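Local coordinates for cytochrome P450 (Zobellia galactanivorans, PDB 6G5O), which belongs to the cytochrome P450 family, whose mostly helical fold encloses a haem, here protoporphyrin IX containing iron, at residues V63-T68 with I171-I176; R182-P187 with L205-V210. All coordinates share one frame; numbering follows the deposited sequence.

Contact 1: V63-T68 with I171-I176; sequences VDIRDT and ILYHYI
The Y173 ring meets the loop mainly with its outer end: the carbonyl oxygen I65 O lies at the edge, in the ring plane, 3.6 Å from Y173 CE2, while R66 CB approaches the ring obliquely. The R66 guanidinium stands nearly perpendicular to this ring, the planes 85° apart. At its own edge it has T68 O in plane, reached by a weak bond from R66 NH1 of 3.0 Å, and Y173 OH near the plane. What touches the phenol is mostly the aliphatic part of R66, with CD 3.4 Å and CB 3.6 Å from Y173 OH. I65 CD1 comes to 3.8 Å from Y173 OH. By its place in the chain, helix 169-185 is the G helix of the P450 fold and residues 63-68 belong to the B-C loop, so Y173 bridges two elements on the distal side of the haem; its side chain also touches V215 of helix 207-220. R66 CG sits between the backbone N and the carbonyl carbon (chi1 75°), and from there an extended chain crosses the phenol and leads the charged end away, to salt bridges with E62 and E74 that hold the guanidinium from within its own loop.

Contact 2: R182-P187 with L205-V210; sequences RASENP and LTKEEV
S184 and K207 face each other across 8.7 Å between their CA atoms, S184 in the last full turn of helix 169-185 and K207 in the first turn of helix 207-220. Between these segments the K207 side chain makes the crossing and meets S184. K207 leaves its helix with CG beside the backbone N, anti to the carbonyl carbon (chi1 -65°), and then runs straight out, extended beyond CG, to end at the serine hydroxyl. S184 OG lies 3.4 Å from K207 NZ, a weak hydrogen bond donated by the lysine, and the same oxygen is 3.4 Å from K207 CE, so it sits alongside the end of the chain. The same two polar ends have stronger partners one turn back on helix 169-185: K207 NZ forms a salt bridge with D181, and S184 OG is hydrogen-bonded to the carbonyl of I180, on whose side chain V210 packs. Behind the lysine, the start of its helix is closed by a capping box. T206 OG1 accepts from E209 N (3.1 Å), and E209 OE1 accepts from T206 N at 2.9 Å, nearly along its C-O axis, with an N-H...O angle of 167°. T206 OG1 also donates to E209 OE1, which takes a salt bridge from R203. The carboxylate of E185, its OE2 6.0 Å from K207 NZ, is too distant to pair but would probably add to a negative field that keeps the ammonium charged; that group is probably held chiefly by the D181 salt bridge, with the serine hydroxyl as a weaker acceptor.

Both contacts draw on helix 169-185, contact 1 near its start and contact 2 at its end, and their centres are about 17 Å apart. They meet directly where T68 CG2 of the loop packs against E208 OE2, 3.5 Å away, at the start of helix 207-220. That helix is, by its place, the first half of the P450 helix I, which breaks at the AGGRDT motif and goes on as helix 223-238. It also touches Y173 and I176, so loop and both helices form one connected patch. Contact 1 is nearer the haem, the R66 side chain about 10 Å from it; the centre of contact 2, at the surface, lies about 26 Å from the centre of the chain, that of contact 1 about 20 Å.

Contact 1: V63-T68 with I171-I176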
loop_
_atom_site.group_PDB
_atom_site.type_symbol
_atom_site.label_atom_id
_atom_site.label_comp_id
_atom_site.label_asym_id
_atom_site.label_seq_id
_atom_site.Cartn_x
_atom_site.Cartn_y
_atom_site.Cartn_z
ATOM N N VAL A 63 -14.482 -3.939 12.677
ATOM C CA VAL A 63 -15.931 -3.872 12.965
ATOM C C VAL A 63 -16.306 -2.960 14.156
ATOM O O VAL A 63 -17.359 -2.338 14.160
ATOM C CB VAL A 63 -16.503 -5.299 13.227
ATOM C CG1 VAL A 63 -17.872 -5.276 13.924
ATOM C CG2 VAL A 63 -16.574 -6.079 11.918
ATOM N N ASP A 64 -15.447 -2.899 15.166
ATOM C CA ASP A 64 -15.788 -2.209 16.386
ATOM C C ASP A 64 -15.429 -0.738 16.326
ATOM O O ASP A 64 -15.858 0.030 17.200
ATOM C CB ASP A 64 -15.135 -2.907 17.598
ATOM C CG ASP A 64 -15.804 -4.261 17.929
ATOM O OD1 ASP A 64 -16.962 -4.486 17.477
ATOM O OD2 ASP A 64 -15.166 -5.094 18.632
ATOM N N ILE A 65 -14.673 -0.341 15.299
ATOM C CA ILE A 65 -14.231 1.049 15.183
ATOM C C ILE A 65 -14.896 1.848 14.083
ATOM O O ILE A 65 -14.723 3.056 14.058
ATOM C CB ILE A 65 -12.706 1.219 15.071
ATOM C CG1 ILE A 65 -12.170 0.883 13.660
ATOM C CG2 ILE A 65 -12.004 0.394 16.130
ATOM C CD1 ILE A 65 -10.737 1.351 13.428
ATOM N N ARG A 66 -15.665 1.223 13.196
ATOM C CA ARG A 66 -16.294 1.991 12.129
ATOM C C ARG A 66 -17.525 1.309 11.574
ATOM O O ARG A 66 -17.639 0.107 11.624
ATOM C CB ARG A 66 -15.280 2.286 10.994
ATOM C CG ARG A 66 -14.933 1.109 10.069
ATOM C CD ARG A 66 -13.820 1.509 9.046
ATOM N NE ARG A 66 -13.188 0.397 8.332
ATOM C CZ ARG A 66 -13.709 -0.270 7.292
ATOM N NH1 ARG A 66 -14.909 0.047 6.793
ATOM N NH2 ARG A 66 -13.020 -1.287 6.744
ATOM N N ASP A 67 -18.421 2.122 11.027
ATOM C CA ASP A 67 -19.703 1.696 10.504
ATOM C C ASP A 67 -19.783 1.864 8.970
ATOM O O ASP A 67 -20.564 1.209 8.306
ATOM C CB ASP A 67 -20.801 2.571 11.159
ATOM N N THR A 68 -18.999 2.779 8.413
ATOM C CA THR A 68 -19.105 3.156 7.000
ATOM C C THR A 68 -18.391 2.190 6.021
ATOM O O THR A 68 -17.175 1.917 6.143
ATOM C CB THR A 68 -18.499 4.549 6.807
ATOM O OG1 THR A 68 -19.099 5.465 7.737
ATOM C CG2 THR A 68 -18.671 5.059 5.366
ATOM N N ILE A 171 -10.710 10.734 14.577
ATOM C CA ILE A 171 -10.007 11.934 14.156
ATOM C C ILE A 171 -10.024 12.030 12.634
ATOM O O ILE A 171 -10.333 13.086 12.067
ATOM C CB ILE A 171 -8.549 11.959 14.652
ATOM C CG1 ILE A 171 -8.512 12.315 16.158
ATOM C CG2 ILE A 171 -7.715 12.965 13.853
ATOM C CD1 ILE A 171 -8.436 11.117 17.097
ATOM N N LEU A 172 -9.683 10.923 11.980
ATOM C CA LEU A 172 -9.754 10.849 10.527
ATOM C C LEU A 172 -11.202 10.934 10.032
ATOM O O LEU A 172 -11.485 11.647 9.094
ATOM C CB LEU A 172 -9.085 9.563 10.000
ATOM C CG LEU A 172 -9.183 9.337 8.484
ATOM C CD1 LEU A 172 -8.442 10.434 7.695
ATOM C CD2 LEU A 172 -8.688 7.948 8.119
ATOM N N TYR A 173 -12.120 10.214 10.654
ATOM C CA TYR A 173 -13.474 10.144 10.110
ATOM C C TYR A 173 -14.178 11.496 10.198
ATOM O O TYR A 173 -14.859 11.902 9.262
ATOM C CB TYR A 173 -14.313 9.039 10.758
ATOM C CG TYR A 173 -13.686 7.659 10.743
ATOM C CD1 TYR A 173 -12.678 7.294 9.814
ATOM C CD2 TYR A 173 -14.123 6.682 11.647
ATOM C CE1 TYR A 173 -12.116 6.017 9.828
ATOM C CE2 TYR A 173 -13.574 5.404 11.656
ATOM C CZ TYR A 173 -12.568 5.076 10.755
ATOM O OH TYR A 173 -12.032 3.801 10.813
ATOM N N HIS A 174 -13.970 12.216 11.287
ATOM C CA HIS A 174 -14.566 13.544 11.454
ATOM C C HIS A 174 -13.916 14.579 10.519
ATOM O O HIS A 174 -14.596 15.438 9.990
ATOM C CB HIS A 174 -14.487 13.996 12.937
ATOM C CG HIS A 174 -14.839 15.442 13.161
ATOM N ND1 HIS A 174 -16.129 15.866 13.426
ATOM C CD2 HIS A 174 -14.067 16.560 13.157
ATOM C CE1 HIS A 174 -16.133 17.180 13.578
ATOM N NE2 HIS A 174 -14.896 17.626 13.415
ATOM N N TYR A 175 -12.612 14.493 10.297
ATOM C CA TYR A 175 -11.979 15.403 9.375
ATOM C C TYR A 175 -12.515 15.194 7.944
ATOM O O TYR A 175 -12.720 16.160 7.207
ATOM C CB TYR A 175 -10.463 15.235 9.446
ATOM C CG TYR A 175 -9.709 15.850 8.308
ATOM C CD1 TYR A 175 -9.478 15.131 7.137
ATOM C CD2 TYR A 175 -9.191 17.125 8.407
ATOM C CE1 TYR A 175 -8.735 15.670 6.097
ATOM C CE2 TYR A 175 -8.462 17.681 7.379
ATOM C CZ TYR A 175 -8.234 16.950 6.213
ATOM O OH TYR A 175 -7.518 17.522 5.176
ATOM N N ILE A 176 -12.741 13.940 7.567
ATOM C CA ILE A 176 -13.291 13.613 6.244
ATOM C C ILE A 176 -14.703 14.175 6.149
ATOM O O ILE A 176 -15.006 14.863 5.177
ATOM C CB ILE A 176 -13.320 12.082 5.960
ATOM C CG1 ILE A 176 -11.903 11.497 5.909
ATOM C CG2 ILE A 176 -14.069 11.747 4.662
ATOM C CD1 ILE A 176 -11.105 11.886 4.705
#

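Contact 2: R182-P187 with L205-V210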
loop_
_atom_site.group_PDB
_atom_site.type_symbol
_atom_site.label_atom_id
_atom_site.label_comp_id
_atom_site.label_asym_id
_atom_site.label_seq_id
_atom_site.Cartn_x
_atom_site.Cartn_y
_atom_site.Cartn_z
ATOM N N ARG A 182 -17.607 20.966 3.605
ATOM C CA ARG A 182 -17.024 22.134 2.928
ATOM C C ARG A 182 -17.238 22.066 1.438
ATOM O O ARG A 182 -17.568 23.065 0.823
ATOM C CB ARG A 182 -15.511 22.278 3.165
ATOM C CG ARG A 182 -15.126 22.522 4.614
ATOM C CD ARG A 182 -15.232 23.978 5.023
ATOM N NE ARG A 182 -13.897 24.601 5.027
ATOM C CZ ARG A 182 -12.936 24.363 5.926
ATOM N NH1 ARG A 182 -13.133 23.506 6.927
ATOM N NH2 ARG A 182 -11.757 24.973 5.816
ATOM N N ALA A 183 -17.005 20.901 0.841
ATOM C CA ALA A 183 -17.118 20.777 -0.613
ATOM C C ALA A 183 -18.575 20.777 -1.096
ATOM O O ALA A 183 -18.793 21.189 -2.221
ATOM C CB ALA A 183 -16.365 19.541 -1.126
ATOM N N SER A 184 -19.548 20.328 -0.287
ATOM C CA SER A 184 -20.985 20.474 -0.694
ATOM C C SER A 184 -21.399 21.930 -0.698
ATOM O O SER A 184 -22.123 22.317 -1.600
ATOM C CB SER A 184 -22.015 19.716 0.173
ATOM O OG SER A 184 -21.395 18.774 0.995
ATOM N N GLU A 185 -20.963 22.719 0.298
ATOM C CA GLU A 185 -21.307 24.157 0.352
ATOM C C GLU A 185 -20.658 24.892 -0.816
ATOM O O GLU A 185 -21.324 25.664 -1.481
ATOM C CB GLU A 185 -20.870 24.907 1.641
ATOM C CG GLU A 185 -20.770 24.184 2.988
ATOM C CD GLU A 185 -22.090 23.707 3.568
ATOM O OE1 GLU A 185 -23.112 23.717 2.852
ATOM O OE2 GLU A 185 -22.096 23.307 4.755
ATOM N N ASN A 186 -19.361 24.653 -1.046
ATOM C CA ASN A 186 -18.568 25.409 -2.032
ATOM C C ASN A 186 -17.808 24.534 -3.041
ATOM O O ASN A 186 -16.595 24.436 -2.965
ATOM C CB ASN A 186 -17.544 26.278 -1.284
ATOM C CG ASN A 186 -18.190 27.243 -0.328
ATOM O OD1 ASN A 186 -18.137 27.061 0.889
ATOM N ND2 ASN A 186 -18.824 28.265 -0.870
ATOM N N PRO A 187 -18.504 23.938 -4.023
ATOM C CA PRO A 187 -17.836 22.995 -4.937
ATOM C C PRO A 187 -16.624 23.569 -5.645
ATOM O O PRO A 187 -16.722 24.641 -6.206
ATOM C CB PRO A 187 -18.926 22.672 -5.981
ATOM C CG PRO A 187 -20.208 22.963 -5.287
ATOM C CD PRO A 187 -19.914 24.134 -4.379
ATOM N N LEU A 205 -23.560 10.716 -6.238
ATOM C CA LEU A 205 -23.132 9.961 -5.055
ATOM C C LEU A 205 -23.589 10.732 -3.830
ATOM O O LEU A 205 -23.609 11.963 -3.870
ATOM C CB LEU A 205 -21.610 9.753 -5.034
ATOM C CG LEU A 205 -20.957 8.916 -6.142
ATOM C CD1 LEU A 205 -19.450 8.806 -5.997
ATOM C CD2 LEU A 205 -21.561 7.530 -6.194
ATOM N N THR A 206 -24.010 10.016 -2.787
ATOM C CA THR A 206 -24.302 10.621 -1.503
ATOM C C THR A 206 -23.013 10.897 -0.730
ATOM O O THR A 206 -21.955 10.367 -1.037
ATOM C CB THR A 206 -25.089 9.663 -0.597
ATOM O OG1 THR A 206 -24.286 8.506 -0.359
ATOM C CG2 THR A 206 -26.446 9.244 -1.233
ATOM N N LYS A 207 -23.149 11.682 0.331
ATOM C CA LYS A 207 -22.046 12.002 1.192
ATOM C C LYS A 207 -21.455 10.779 1.857
ATOM O O LYS A 207 -20.222 10.732 2.041
ATOM C CB LYS A 207 -22.476 12.992 2.248
ATOM C CG LYS A 207 -22.868 14.335 1.697
ATOM C CD LYS A 207 -23.142 15.269 2.866
ATOM C CE LYS A 207 -23.671 16.619 2.391
ATOM N NZ LYS A 207 -23.393 17.621 3.465
ATOM N N GLU A 208 -22.326 9.819 2.222
ATOM C CA GLU A 208 -21.907 8.548 2.787
ATOM C C GLU A 208 -21.047 7.732 1.820
ATOM O O GLU A 208 -20.083 7.060 2.257
ATOM C CB GLU A 208 -23.120 7.708 3.234
ATOM C CG GLU A 208 -22.838 6.320 3.851
ATOM C CD GLU A 208 -22.229 6.350 5.280
ATOM O OE1 GLU A 208 -21.853 7.443 5.785
ATOM O OE2 GLU A 208 -22.133 5.262 5.919
ATOM N N GLU A 209 -21.412 7.735 0.542
ATOM C CA GLU A 209 -20.604 7.048 -0.467
ATOM C C GLU A 209 -19.264 7.762 -0.650
ATOM O O GLU A 209 -18.261 7.118 -0.745
ATOM C CB GLU A 209 -21.346 6.937 -1.789
ATOM C CG GLU A 209 -22.409 5.841 -1.762
ATOM C CD GLU A 209 -23.423 6.009 -2.870
ATOM O OE1 GLU A 209 -23.945 7.125 -2.983
ATOM O OE2 GLU A 209 -23.657 5.067 -3.664
ATOM N N VAL A 210 -19.256 9.081 -0.657
ATOM C CA VAL A 210 -18.021 9.840 -0.837
ATOM C C VAL A 210 -17.111 9.545 0.330
ATOM O O VAL A 210 -15.922 9.358 0.144
ATOM C CB VAL A 210 -18.317 11.357 -1.007
ATOM C CG1 VAL A 210 -17.037 12.218 -1.025
ATOM C CG2 VAL A 210 -19.067 11.559 -2.305
#